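Protein phosphotransferase ChpT (Brucella abortus, PDB 4QPK) relays phosphoryl groups as a homodimeric histidine phosphotransferase in the phosphorelay, involving CtrA, that controls growth, division and intracellular survival of the bacterium. Local coordinates at residues R100-A105 with L149-L154; V181-G186 with D237-A242; A48-R53 with H211-Y216. One frame throughout, in Å; residues are numbered along the deposited sequence.

Interaction 1: residues R100-A105 with L149-L154; sequences RIAFGA and LLLNML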
# COMPACT_ATOMS: atom_id res chain seq x y z
N ARG B 100 -0.05 6.29 4.34
CA ARG B 100 -1.48 6.28 4.64
C ARG B 100 -2.17 7.59 4.23
O ARG B 100 -3.32 7.60 3.77
CB ARG B 100 -1.66 6.03 6.15
CG ARG B 100 -2.93 5.34 6.58
CD ARG B 100 -2.88 5.13 8.10
NE ARG B 100 -4.17 5.32 8.77
CZ ARG B 100 -4.56 6.44 9.37
NH1 ARG B 100 -3.78 7.52 9.37
NH2 ARG B 100 -5.75 6.49 9.95
N ILE B 101 -1.46 8.71 4.40
CA ILE B 101 -1.98 10.02 4.05
C ILE B 101 -1.50 10.46 2.66
O ILE B 101 -2.29 10.96 1.87
CB ILE B 101 -1.57 11.09 5.10
CG1 ILE B 101 -2.03 10.66 6.49
CG2 ILE B 101 -2.21 12.46 4.76
CD1 ILE B 101 -1.76 11.70 7.60
N ALA B 102 -0.22 10.26 2.33
CA ALA B 102 0.30 10.78 1.07
C ALA B 102 -0.25 10.02 -0.15
O ALA B 102 -0.52 10.61 -1.20
CB ALA B 102 1.83 10.73 1.06
N PHE B 103 -0.42 8.71 0.01
CA PHE B 103 -0.91 7.87 -1.08
C PHE B 103 -2.32 7.37 -0.80
O PHE B 103 -3.13 7.24 -1.72
CB PHE B 103 0.01 6.65 -1.31
CG PHE B 103 1.43 6.99 -1.68
CD1 PHE B 103 1.74 8.12 -2.41
CD2 PHE B 103 2.46 6.16 -1.28
CE1 PHE B 103 3.07 8.40 -2.74
CE2 PHE B 103 3.78 6.44 -1.60
CZ PHE B 103 4.08 7.56 -2.33
N GLY B 104 -2.60 7.08 0.47
CA GLY B 104 -3.88 6.54 0.91
C GLY B 104 -5.00 7.55 1.09
O GLY B 104 -4.90 8.71 0.69
N ALA B 105 -6.09 7.11 1.69
CA ALA B 105 -7.24 7.97 1.94
C ALA B 105 -7.36 8.40 3.41
O ALA B 105 -8.37 8.97 3.81
CB ALA B 105 -8.51 7.26 1.49
N LEU B 149 -1.04 16.45 -2.26
CA LEU B 149 -0.05 17.09 -3.13
C LEU B 149 1.14 17.58 -2.30
O LEU B 149 2.29 17.32 -2.64
CB LEU B 149 -0.69 18.25 -3.91
CG LEU B 149 0.32 19.17 -4.61
CD1 LEU B 149 1.07 18.41 -5.70
CD2 LEU B 149 -0.43 20.38 -5.20
N LEU B 150 0.85 18.27 -1.20
CA LEU B 150 1.89 18.78 -0.31
C LEU B 150 2.86 17.66 0.13
O LEU B 150 4.08 17.80 -0.02
CB LEU B 150 1.25 19.46 0.91
CG LEU B 150 2.13 19.87 2.10
CD1 LEU B 150 3.21 20.85 1.68
CD2 LEU B 150 1.27 20.44 3.22
N LEU B 151 2.33 16.56 0.64
CA LEU B 151 3.19 15.48 1.11
C LEU B 151 3.99 14.85 -0.04
O LEU B 151 5.14 14.47 0.13
CB LEU B 151 2.37 14.40 1.83
CG LEU B 151 1.78 14.83 3.17
CD1 LEU B 151 0.95 13.68 3.74
CD2 LEU B 151 2.88 15.20 4.16
N ASN B 152 3.38 14.75 -1.22
CA ASN B 152 4.11 14.20 -2.35
C ASN B 152 5.21 15.14 -2.85
O ASN B 152 6.23 14.68 -3.35
CB ASN B 152 3.14 13.85 -3.48
CG ASN B 152 2.54 12.46 -3.30
OD1 ASN B 152 3.13 11.47 -3.73
ND2 ASN B 152 1.41 12.39 -2.62
N MET B 153 5.00 16.44 -2.71
CA MET B 153 6.04 17.40 -3.01
C MET B 153 7.24 17.24 -2.07
O MET B 153 8.37 17.53 -2.45
CB MET B 153 5.49 18.83 -2.94
CG MET B 153 4.57 19.17 -4.09
SD MET B 153 3.82 20.80 -3.98
CE MET B 153 5.19 21.91 -4.29
N LEU B 154 7.01 16.79 -0.83
CA LEU B 154 8.14 16.52 0.07
C LEU B 154 9.01 15.41 -0.48
O LEU B 154 10.23 15.43 -0.35
CB LEU B 154 7.65 16.11 1.46
CG LEU B 154 6.64 17.01 2.14
CD1 LEU B 154 6.42 16.53 3.58
CD2 LEU B 154 7.11 18.45 2.08
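Asn-152, on helix 144-160, meets Ala-102 and Phe-103 at the C-terminal end of helix 78-102 through its amide. CG lies 4.1 Å from Phe-103 CE1; OD1 meets the ring of Phe-103 at its edge, near the ring plane, 3.2 Å from CE1, with ring and amide planes 43° apart. The same OD1 probably accepts a hydrogen bond from Gln-214 NE2. ND2 donates to Ala-102 O at 3.0 Å, in a bent bond whose N-H...O angle is 140°. The acceptor lies in the amide plane of Asn-152, but the donor sits above the carbonyl plane of Ala-102. Since ND2 also bonds Lys-148 O, both ends of this buried amide are engaged and its rotation is fixed.

Beside it the contact is apolar. Leu-151 CB packs on Ala-102 CB at 3.8 Å, and its CD1 reaches Ile-101 CG2 at 3.5 Å. A chi1 of -55° puts Ile-101 CG1 beside the backbone N and leaves CG2 anti to it, facing the leucine. Lys-148 NZ additionally bonds Phe-103 O and Gly-104 O where the helix gives way to loop. The arrangement is a buried helix-helix junction between the DHp helical hairpin and the kinase-like C-terminal domain of ChpT.

Interaction 2: residues V181-G186 with D237-A242; sequences VITVKG and DIVFSA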
# COMPACT_ATOMS: atom_id res chain seq x y z
N VAL B 181 5.40 25.82 -0.26
CA VAL B 181 6.76 26.10 -0.69
C VAL B 181 7.71 25.09 -0.08
O VAL B 181 7.82 24.98 1.15
CB VAL B 181 7.19 27.53 -0.30
CG1 VAL B 181 8.52 27.85 -0.95
CG2 VAL B 181 6.10 28.53 -0.73
N ILE B 182 8.38 24.33 -0.93
CA ILE B 182 9.34 23.33 -0.49
C ILE B 182 10.71 23.74 -1.00
O ILE B 182 10.95 23.79 -2.22
CB ILE B 182 8.97 21.92 -1.01
CG1 ILE B 182 7.81 21.35 -0.18
CG2 ILE B 182 10.13 20.97 -0.87
CD1 ILE B 182 6.44 21.89 -0.55
N THR B 183 11.60 24.06 -0.07
CA THR B 183 12.93 24.55 -0.42
C THR B 183 14.01 23.57 0.01
O THR B 183 14.11 23.21 1.19
CB THR B 183 13.21 25.92 0.25
OG1 THR B 183 12.15 26.83 -0.08
CG2 THR B 183 14.53 26.48 -0.27
N VAL B 184 14.82 23.12 -0.95
CA VAL B 184 15.89 22.19 -0.63
C VAL B 184 17.28 22.75 -0.95
O VAL B 184 17.48 23.48 -1.92
CB VAL B 184 15.72 20.83 -1.36
CG1 VAL B 184 14.48 20.11 -0.83
CG2 VAL B 184 15.63 21.01 -2.87
N LYS B 185 18.22 22.42 -0.07
CA LYS B 185 19.63 22.78 -0.18
C LYS B 185 20.47 21.59 0.19
O LYS B 185 20.12 20.85 1.11
CB LYS B 185 19.96 23.96 0.72
CG LYS B 185 19.47 25.23 0.14
CD LYS B 185 19.10 26.29 1.14
CE LYS B 185 18.53 27.42 0.32
NZ LYS B 185 17.61 28.37 0.88
N GLY B 186 21.58 21.39 -0.51
CA GLY B 186 22.48 20.30 -0.19
C GLY B 186 23.64 20.24 -1.17
O GLY B 186 23.61 20.91 -2.20
N ASP B 237 19.84 26.76 -4.18
CA ASP B 237 18.71 25.92 -3.77
C ASP B 237 17.77 25.60 -4.91
O ASP B 237 17.90 26.13 -6.01
CB ASP B 237 17.92 26.58 -2.63
CG ASP B 237 17.35 27.97 -2.97
OD1 ASP B 237 17.23 28.34 -4.15
OD2 ASP B 237 17.04 28.71 -2.01
N ILE B 238 16.83 24.71 -4.63
CA ILE B 238 15.70 24.49 -5.51
C ILE B 238 14.42 24.70 -4.72
O ILE B 238 14.28 24.21 -3.60
CB ILE B 238 15.70 23.07 -6.13
CG1 ILE B 238 17.03 22.80 -6.85
CG2 ILE B 238 14.50 22.93 -7.06
CD1 ILE B 238 17.25 21.33 -7.26
N VAL B 239 13.51 25.48 -5.28
CA VAL B 239 12.21 25.69 -4.66
C VAL B 239 11.12 25.03 -5.50
O VAL B 239 10.94 25.35 -6.67
CB VAL B 239 11.89 27.18 -4.49
CG1 VAL B 239 10.49 27.37 -3.93
CG2 VAL B 239 12.92 27.84 -3.58
N PHE B 240 10.42 24.08 -4.89
CA PHE B 240 9.22 23.54 -5.51
C PHE B 240 8.04 24.23 -4.86
O PHE B 240 7.88 24.14 -3.64
CB PHE B 240 9.13 22.02 -5.33
CG PHE B 240 10.29 21.27 -5.92
CD1 PHE B 240 10.27 20.86 -7.24
CD2 PHE B 240 11.40 20.97 -5.15
CE1 PHE B 240 11.33 20.15 -7.79
CE2 PHE B 240 12.47 20.27 -5.68
CZ PHE B 240 12.43 19.86 -7.01
N SER B 241 7.22 24.93 -5.63
CA SER B 241 6.08 25.62 -5.05
C SER B 241 4.81 25.29 -5.81
O SER B 241 4.85 24.95 -6.99
CB SER B 241 6.31 27.14 -5.05
OG SER B 241 6.44 27.62 -6.37
N ALA B 242 3.69 25.36 -5.11
CA ALA B 242 2.41 25.10 -5.74
C ALA B 242 1.36 26.07 -5.24
O ALA B 242 1.35 26.43 -4.07
CB ALA B 242 1.96 23.65 -5.48
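Ile-182 and Phe-240 form one of the two antiparallel hydrogen-bonded pairs that join strands 178-185 and 238-242; the segment axes run at 169° to each other. In this pair Ile-182 N donates to Phe-240 O at 2.8 Å, and Phe-240 N returns a bond to Ile-182 O at 2.7 Å. Val-184 and Ile-238 are bonded in the same reciprocal way, the bond from Val-184 N to Ile-238 O being almost straight at 171°. The non-hydrogen-bonded pairs, Val-181 with Ser-241 and Thr-183 with Val-239, bring their backbones closer. The second of them adds CA-H...O contacts, among them Val-239 CA to Ile-182 O at 3.3 Å.

Apolar contacts occur on both faces. On the one carrying Ile-182, Val-184, Ile-238 and Phe-240, Val-184 CG2 sits 3.9 Å from Ile-238 CB and approaches the edge of the Phe-240 ring at CE2. Helix 144-160 covers part of this face, with Met-153 and Leu-154 on Ile-182 and Ile-156 on Phe-240. On the other, Val-181 CG1 touches Val-239 CG1 at 3.6 Å. Val-239 CG2 lies near both branches of Thr-183.

The ionic contact is at the strand end. The exposed Lys-185 lies alongside Asp-237, both heading in one direction, and Lys-185 NZ makes a salt bridge to Asp-237 OD2 at 3.0 Å, weak as a hydrogen bond. A chi1 of 58° folds the carboxylate of Asp-237 between its own backbone N and carbonyl carbon; OD1 is hydrogen-bonded to Thr-234 OG1.

The chemistry is therefore graded: four backbone bonds set the strand register, Ile-182, Val-184, Ile-238 and Phe-240 form the face partly covered by helix 144-160, and the charged pair lies at the exposed end of the two strands.

Interaction 3: residues A48-R53 with H211-Y216; sequences ALLCSR and HSVQPY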
# COMPACT_ATOMS: atom_id res chain seq x y z
N ALA B 48 -1.99 -0.33 -8.71
CA ALA B 48 -0.94 -1.35 -8.58
C ALA B 48 0.44 -0.75 -8.36
O ALA B 48 1.19 -1.21 -7.49
CB ALA B 48 -0.93 -2.26 -9.82
N LEU B 49 0.79 0.28 -9.14
CA LEU B 49 2.12 0.87 -9.02
C LEU B 49 2.28 1.61 -7.69
O LEU B 49 3.36 1.56 -7.08
CB LEU B 49 2.40 1.80 -10.20
CG LEU B 49 2.57 1.03 -11.51
CD1 LEU B 49 2.71 2.00 -12.68
CD2 LEU B 49 3.78 0.10 -11.43
N LEU B 50 1.23 2.28 -7.22
CA LEU B 50 1.32 2.92 -5.90
C LEU B 50 1.51 1.88 -4.80
O LEU B 50 2.33 2.06 -3.90
CB LEU B 50 0.08 3.77 -5.59
CG LEU B 50 -0.08 5.06 -6.40
CD1 LEU B 50 -1.44 5.69 -6.10
CD2 LEU B 50 1.03 6.03 -6.07
N CYS B 51 0.78 0.78 -4.89
CA CYS B 51 0.97 -0.31 -3.93
C CYS B 51 2.39 -0.89 -3.98
O CYS B 51 2.98 -1.16 -2.94
CB CYS B 51 -0.07 -1.41 -4.16
SG CYS B 51 -1.74 -0.95 -3.57
N SER B 52 2.93 -1.08 -5.19
CA SER B 52 4.31 -1.56 -5.33
C SER B 52 5.31 -0.60 -4.70
O SER B 52 6.31 -1.02 -4.09
CB SER B 52 4.65 -1.77 -6.81
OG SER B 52 4.12 -2.99 -7.28
N ARG B 53 5.07 0.69 -4.85
CA ARG B 53 5.98 1.70 -4.29
C ARG B 53 5.99 1.60 -2.76
O ARG B 53 7.05 1.66 -2.15
CB ARG B 53 5.59 3.10 -4.75
CG ARG B 53 6.34 4.21 -4.01
CD ARG B 53 7.86 4.08 -4.10
NE ARG B 53 8.51 5.21 -3.43
CZ ARG B 53 8.88 6.32 -4.05
NH1 ARG B 53 9.46 7.30 -3.38
NH2 ARG B 53 8.67 6.44 -5.35
N HIS B 211 8.90 3.26 -9.55
CA HIS B 211 9.72 4.39 -9.16
C HIS B 211 9.10 5.68 -9.70
O HIS B 211 8.79 6.60 -8.93
CB HIS B 211 11.16 4.17 -9.63
CG HIS B 211 11.89 3.13 -8.84
ND1 HIS B 211 12.07 1.84 -9.28
CD2 HIS B 211 12.46 3.19 -7.61
CE1 HIS B 211 12.73 1.15 -8.37
NE2 HIS B 211 12.98 1.94 -7.35
N SER B 212 8.83 5.72 -11.00
CA SER B 212 8.29 6.94 -11.61
C SER B 212 6.81 7.21 -11.33
O SER B 212 6.31 8.27 -11.71
CB SER B 212 8.53 6.91 -13.13
OG SER B 212 7.95 5.76 -13.72
N VAL B 213 6.10 6.28 -10.69
CA VAL B 213 4.69 6.52 -10.39
C VAL B 213 4.53 7.67 -9.41
O VAL B 213 3.54 8.38 -9.46
CB VAL B 213 3.98 5.24 -9.84
CG1 VAL B 213 4.49 4.84 -8.47
CG2 VAL B 213 2.45 5.44 -9.79
N GLN B 214 5.51 7.90 -8.54
CA GLN B 214 5.33 8.92 -7.52
C GLN B 214 5.37 10.34 -8.12
O GLN B 214 4.51 11.16 -7.81
CB GLN B 214 6.36 8.76 -6.39
CG GLN B 214 6.05 9.58 -5.13
CD GLN B 214 6.55 11.00 -5.24
OE1 GLN B 214 7.63 11.24 -5.79
NE2 GLN B 214 5.79 11.94 -4.69
N PRO B 215 6.36 10.64 -9.00
CA PRO B 215 6.26 11.95 -9.66
C PRO B 215 5.03 12.09 -10.56
O PRO B 215 4.44 13.18 -10.62
CB PRO B 215 7.55 12.05 -10.48
CG PRO B 215 8.17 10.69 -10.45
CD PRO B 215 7.69 10.05 -9.18
N TYR B 216 4.63 11.01 -11.24
CA TYR B 216 3.41 11.03 -12.03
C TYR B 216 2.22 11.38 -11.15
O TYR B 216 1.43 12.27 -11.46
CB TYR B 216 3.20 9.67 -12.72
CG TYR B 216 1.83 9.53 -13.33
CD1 TYR B 216 1.55 10.02 -14.60
CD2 TYR B 216 0.80 8.93 -12.62
CE1 TYR B 216 0.28 9.90 -15.14
CE2 TYR B 216 -0.47 8.81 -13.15
CZ TYR B 216 -0.73 9.29 -14.41
OH TYR B 216 -2.00 9.16 -14.93
O HOH W 1 9.91 9.89 -5.46
O HOH W 2 10.51 8.00 -7.13
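Val-213, on helix 213-225, packs against Leu-49 and Leu-50 on helix 43-74. A chi1 of 67° sets its CG2 anti to the backbone N, where this methyl meets Leu-49 CB at 3.7 Å and Leu-50 CD2 at 4.0 Å. The other branch, CG1, is turned to the helix backbone and lies 3.7 Å from Leu-49 O. The side chains of Leu-50 and Val-213 cross at about a right angle.

Farther along, Arg-53 leaves its helix with CG anti to the backbone N and then bends at chi2 (56°), which carries the guanidinium toward Gln-214 and the His-211 carbonyl. NH2 comes within 3.4 Å of Gln-214 CB, and the guanidinium and amide planes stand 72° apart. His-211 O lies at the guanidinium edge, 3.6 Å from Arg-53 NH2, and is linked through a water that accepts from NH2 at 3.0 Å. Another water donates to Gln-214 OE1 and takes a weak bond from Arg-53 NH1. Arg-53 NE is held by a salt bridge to Asp-57, and Gln-214 NE2 probably bonds Asn-152.

His-211 stacks edge-to-face on His-56, the histidine phosphorylated in the relay, unmodified here. The arrangement is thus a DHp-to-C-terminal-domain interface beside the phosphotransfer site.

How the interactions relate
Interaction 1 is wholly buried, whereas interactions 2 and 3 are only partly so. Interactions 1 and 3 both join the DHp helices to the C-terminal domain and both touch the second subunit; their centres lie about 12 Å apart. Interaction 2 lies within the C-terminal domain, with its centre about 17 Å from that of interaction 1. Helix 144-160 connects all three: it takes part in interaction 1, bears on the sheet of interaction 2 and touches Gln-214 of interaction 3. Chemistry follows place: a direct hydrogen bond from a side-chain amide to a backbone carbonyl in the core, water-bridged polar groups near the phosphotransfer site, and backbone pairing with a salt bridge at the exposed strand ends.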